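Local coordinates for glycosyl hydrolase (Rhizobium leguminosarum bv. trifolii, PDB 5NDX), which probably hydrolyses O-glycosidic bonds as a member of glycoside hydrolase family 39 and is a bacterial orthologue of human alpha-L-iduronidase, at residues Asn8-Ser12 / Val379-Thr383; Gly318-Gln322 / Ile360-Pro364. The protein carries 2 engineered substitutions. All coordinates share one frame; numbering follows the deposited sequence.

In the fold
Contacts 1 and 2 lie far apart. Their centres are 36 Å from each other, and their nearest atoms are about 22 Å apart. Along the chain contact 2 is nested in the loop that contact 1 closes. That loop contains the eight parallel strands of the TIM barrel. Contact 1 pairs the strand that precedes the barrel with one that follows it, in the large mixed sheet next to the barrel. Contact 2 joins the loop after the last barrel strand, 307-310, to the end of strand 358-362. Both contacts lie away from the ligand pockets. The side chain of Gln322 in contact 2 is about 9 Å from a bound 4-methylcoumarin glycoside.

Contact 1: residues Asn8-Ser12 / Val379-Thr383; sequences NVDAS and VCKVT
Asn8 and Thr383 form an antiparallel hydrogen-bonded pair in the large mixed sheet of the beta-sandwich, which lies beside the TIM barrel as in human alpha-L-iduronidase. Asn8 N gives a nearly straight bond to Thr383 O (2.8 Å, 174°). Thr383 N returns one to Asn8 O at 2.9 Å. Further along, Asp10 N donates to Lys381 O at 2.8 Å. Strand 4-10 is flanked by strand 378-385 and strand 422-431.

The Asn8 side chain runs over the face it shares with Thr383. Its CB packs 3.6 Å from Thr383 OG1. The first torsion sets CG opposite the backbone N (chi1 178°) and beside the carbonyl carbon. At the tip the two amide atoms have different partners. OD1 takes a weak hydrogen bond from outside, with Ser431 OG. ND2 donates to a water at 2.7 Å. The same water gives a hydrogen bond to Asn8 O and also binds Thr383 OG1, so it bridges the two strands.

Val9 points to the other face. Its CG1 meets Cys380 CB at 3.9 Å, and beyond the pair Val9 also touches Ile409 of strand 407-413. CG2 reaches toward CB of Val382, its non-hydrogen-bonded partner. Cys380 leans toward Asp10 and Ala11: its CB is 3.4 Å from Asp10 O, and its SG lies by Ala11 CA.

The chain then turns a corner at Ala11 and Ser12. An Asx turn sits there, with Asp10 OD1 accepting from Ser12 N. Ser12 OG also donates to Asp10 OD1, at 2.6 Å, and both donors come from the same face of the carboxylate plane.

Contact 2: residues Gly318-Gln322 / Ile360-Pro364; sequences GGWSQ and IIKKP
Ile361 starts the contact by laying its CG2 methyl 4.0 Å from Trp320 CH2, obliquely to the indole. Its side chain also touches Pro452, at the start of helix 452-457, and Trp456 of that same helix stacks on the Trp320 ring.

Lys362 starts its side chain away from the loop, and its NZ forms salt bridges with Glu370 and Glu491.

Lys363 turns back toward the loop. Its CG rests 4.1 Å from Trp320 CE3, near the benzene part of the indole. The chain bends at the third torsion (chi3 66°), which brings CE and NZ beside the loop backbone. There NZ reaches into a type I beta turn, Gly319 to Gln322. This turn lies between the last TIM-barrel strand, 307-310, and strand 326-330, which pairs antiparallel with 358-362.

NZ donates to Gly319 O at 2.9 Å, tilted 19° from the carbonyl plane. It gives a second bond to Gln322 O, also 2.9 Å. Its bond to Trp320 O is weak. Thr324 OG1, just past the loop segment, is a further partner of NZ. Gly319 O also accepts from Gln322 N (3.2 Å), the bond of the turn itself. Gln322 OE1 accepts from Gly319 N at 2.8 Å, a second link between the first and last residues of the turn.

Lys363 holds the N-cap position of helix 364-372.

Contact 1: residues Asn8-Ser12 / Val379-Thr383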
# COMPACT_ATOMS: atom_id res chain seq x y z
N ASN A 8 24.78 -14.89 -2.90
CA ASN A 8 24.30 -15.99 -3.70
C ASN A 8 22.92 -16.36 -3.20
O ASN A 8 22.72 -16.66 -2.01
CB ASN A 8 25.20 -17.25 -3.67
CG ASN A 8 24.57 -18.40 -4.52
OD1 ASN A 8 24.63 -18.41 -5.76
ND2 ASN A 8 23.86 -19.31 -3.85
N VAL A 9 21.97 -16.35 -4.12
CA VAL A 9 20.62 -16.76 -3.86
C VAL A 9 20.40 -18.08 -4.60
O VAL A 9 20.57 -18.14 -5.83
CB VAL A 9 19.63 -15.73 -4.39
CG1 VAL A 9 18.21 -16.21 -4.26
CG2 VAL A 9 19.77 -14.41 -3.62
N ASP A 10 20.01 -19.11 -3.86
CA ASP A 10 19.79 -20.40 -4.49
C ASP A 10 18.31 -20.68 -4.68
O ASP A 10 17.61 -21.04 -3.76
CB ASP A 10 20.49 -21.51 -3.71
CG ASP A 10 20.38 -22.90 -4.41
OD1 ASP A 10 19.70 -23.10 -5.46
OD2 ASP A 10 21.02 -23.79 -3.86
N ALA A 11 17.86 -20.50 -5.90
CA ALA A 11 16.45 -20.67 -6.24
C ALA A 11 15.95 -22.12 -6.12
O ALA A 11 14.73 -22.34 -6.06
CB ALA A 11 16.20 -20.22 -7.67
N SER A 12 16.87 -23.10 -6.13
CA SER A 12 16.48 -24.51 -6.02
C SER A 12 16.29 -24.89 -4.57
O SER A 12 15.86 -25.99 -4.29
CB SER A 12 17.53 -25.44 -6.68
OG SER A 12 18.73 -25.48 -5.91
N VAL A 379 10.50 -18.29 0.22
CA VAL A 379 11.84 -17.78 0.52
C VAL A 379 12.90 -18.77 0.04
O VAL A 379 12.77 -19.95 0.25
CB VAL A 379 12.00 -17.48 2.01
CG1 VAL A 379 13.41 -17.01 2.34
CG2 VAL A 379 10.97 -16.43 2.45
N CYS A 380 13.91 -18.27 -0.65
CA CYS A 380 15.08 -19.08 -1.09
C CYS A 380 16.24 -18.90 -0.16
O CYS A 380 16.37 -17.86 0.48
CB CYS A 380 15.70 -18.54 -2.37
SG CYS A 380 14.63 -18.33 -3.71
N LYS A 381 17.14 -19.86 -0.19
CA LYS A 381 18.36 -19.79 0.60
C LYS A 381 19.28 -18.71 0.05
O LYS A 381 19.43 -18.55 -1.16
CB LYS A 381 19.02 -21.15 0.55
CG LYS A 381 20.39 -21.31 1.20
CD LYS A 381 21.07 -22.56 0.59
CE LYS A 381 22.60 -22.58 0.65
NZ LYS A 381 23.03 -22.85 2.06
N VAL A 382 19.87 -17.96 0.95
CA VAL A 382 20.82 -16.95 0.56
C VAL A 382 22.05 -17.11 1.43
O VAL A 382 21.95 -17.38 2.60
CB VAL A 382 20.20 -15.50 0.63
CG1 VAL A 382 19.40 -15.31 1.87
CG2 VAL A 382 21.28 -14.43 0.57
N THR A 383 23.22 -16.92 0.83
CA THR A 383 24.49 -16.82 1.55
C THR A 383 25.18 -15.56 1.07
O THR A 383 25.18 -15.27 -0.12
CB THR A 383 25.38 -18.03 1.22
OG1 THR A 383 25.57 -18.06 -0.18
CG2 THR A 383 24.73 -19.36 1.60
O HOH W 1 23.00 -19.60 -1.33

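Contact 2: residues Gly318-Gln322 / Ile360-Pro364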
# COMPACT_ATOMS: atom_id res chain seq x y z
N GLY A 318 -2.04 15.25 0.02
CA GLY A 318 -1.19 16.36 0.43
C GLY A 318 0.07 16.48 -0.40
O GLY A 318 0.14 15.99 -1.53
N GLY A 319 1.05 17.18 0.16
CA GLY A 319 2.24 17.59 -0.59
C GLY A 319 3.41 16.63 -0.52
O GLY A 319 3.34 15.53 0.07
N TRP A 320 4.50 17.06 -1.11
CA TRP A 320 5.74 16.26 -1.19
C TRP A 320 6.27 15.78 0.15
O TRP A 320 6.78 14.63 0.26
CB TRP A 320 6.81 17.05 -1.90
CG TRP A 320 6.62 17.28 -3.38
CD1 TRP A 320 6.25 18.45 -3.99
CD2 TRP A 320 6.88 16.35 -4.43
NE1 TRP A 320 6.22 18.29 -5.34
CE2 TRP A 320 6.61 17.01 -5.64
CE3 TRP A 320 7.26 15.02 -4.47
CZ2 TRP A 320 6.75 16.39 -6.89
CZ3 TRP A 320 7.40 14.41 -5.70
CH2 TRP A 320 7.16 15.11 -6.90
N SER A 321 6.11 16.61 1.18
CA SER A 321 6.71 16.44 2.48
C SER A 321 5.74 15.86 3.47
O SER A 321 6.09 15.63 4.62
CB SER A 321 7.13 17.83 3.06
OG SER A 321 8.24 18.21 2.33
N GLN A 322 4.54 15.57 3.05
CA GLN A 322 3.60 14.90 3.95
C GLN A 322 3.59 13.39 3.72
O GLN A 322 4.16 12.95 2.73
CB GLN A 322 2.24 15.56 3.75
CG GLN A 322 2.31 17.01 4.24
CD GLN A 322 1.03 17.78 3.96
OE1 GLN A 322 0.43 17.67 2.89
NE2 GLN A 322 0.58 18.50 4.94
N ILE A 360 -1.69 14.89 -9.79
CA ILE A 360 -1.00 14.14 -8.76
C ILE A 360 0.16 13.37 -9.37
O ILE A 360 0.07 12.80 -10.46
CB ILE A 360 -1.91 13.16 -7.99
CG1 ILE A 360 -2.72 12.26 -8.91
CG2 ILE A 360 -2.78 13.97 -7.06
CD1 ILE A 360 -3.61 11.29 -8.16
N ILE A 361 1.28 13.40 -8.63
CA ILE A 361 2.47 12.73 -8.99
C ILE A 361 2.81 11.66 -7.92
O ILE A 361 2.80 11.95 -6.73
CB ILE A 361 3.61 13.74 -9.13
CG1 ILE A 361 3.33 14.77 -10.22
CG2 ILE A 361 4.91 13.05 -9.41
CD1 ILE A 361 3.24 14.22 -11.65
N LYS A 362 3.08 10.45 -8.36
CA LYS A 362 3.52 9.34 -7.47
C LYS A 362 4.78 9.57 -6.73
O LYS A 362 5.78 10.00 -7.28
CB LYS A 362 3.73 8.05 -8.27
CG LYS A 362 2.46 7.42 -8.64
CD LYS A 362 2.42 6.31 -9.73
CE LYS A 362 3.56 5.38 -9.82
NZ LYS A 362 3.21 4.21 -10.76
N LYS A 363 4.75 9.19 -5.47
CA LYS A 363 5.88 9.33 -4.57
C LYS A 363 6.40 7.95 -4.14
O LYS A 363 5.74 6.93 -4.41
CB LYS A 363 5.42 10.13 -3.34
CG LYS A 363 5.24 11.61 -3.62
CD LYS A 363 4.53 12.33 -2.47
CE LYS A 363 5.36 12.35 -1.19
NZ LYS A 363 4.51 12.88 -0.12
N PRO A 364 7.56 7.92 -3.42
CA PRO A 364 8.19 6.66 -3.05
C PRO A 364 7.41 5.75 -2.16
O PRO A 364 7.66 4.55 -2.20
CB PRO A 364 9.52 7.07 -2.42
CG PRO A 364 9.84 8.37 -3.11
CD PRO A 364 8.51 9.04 -3.32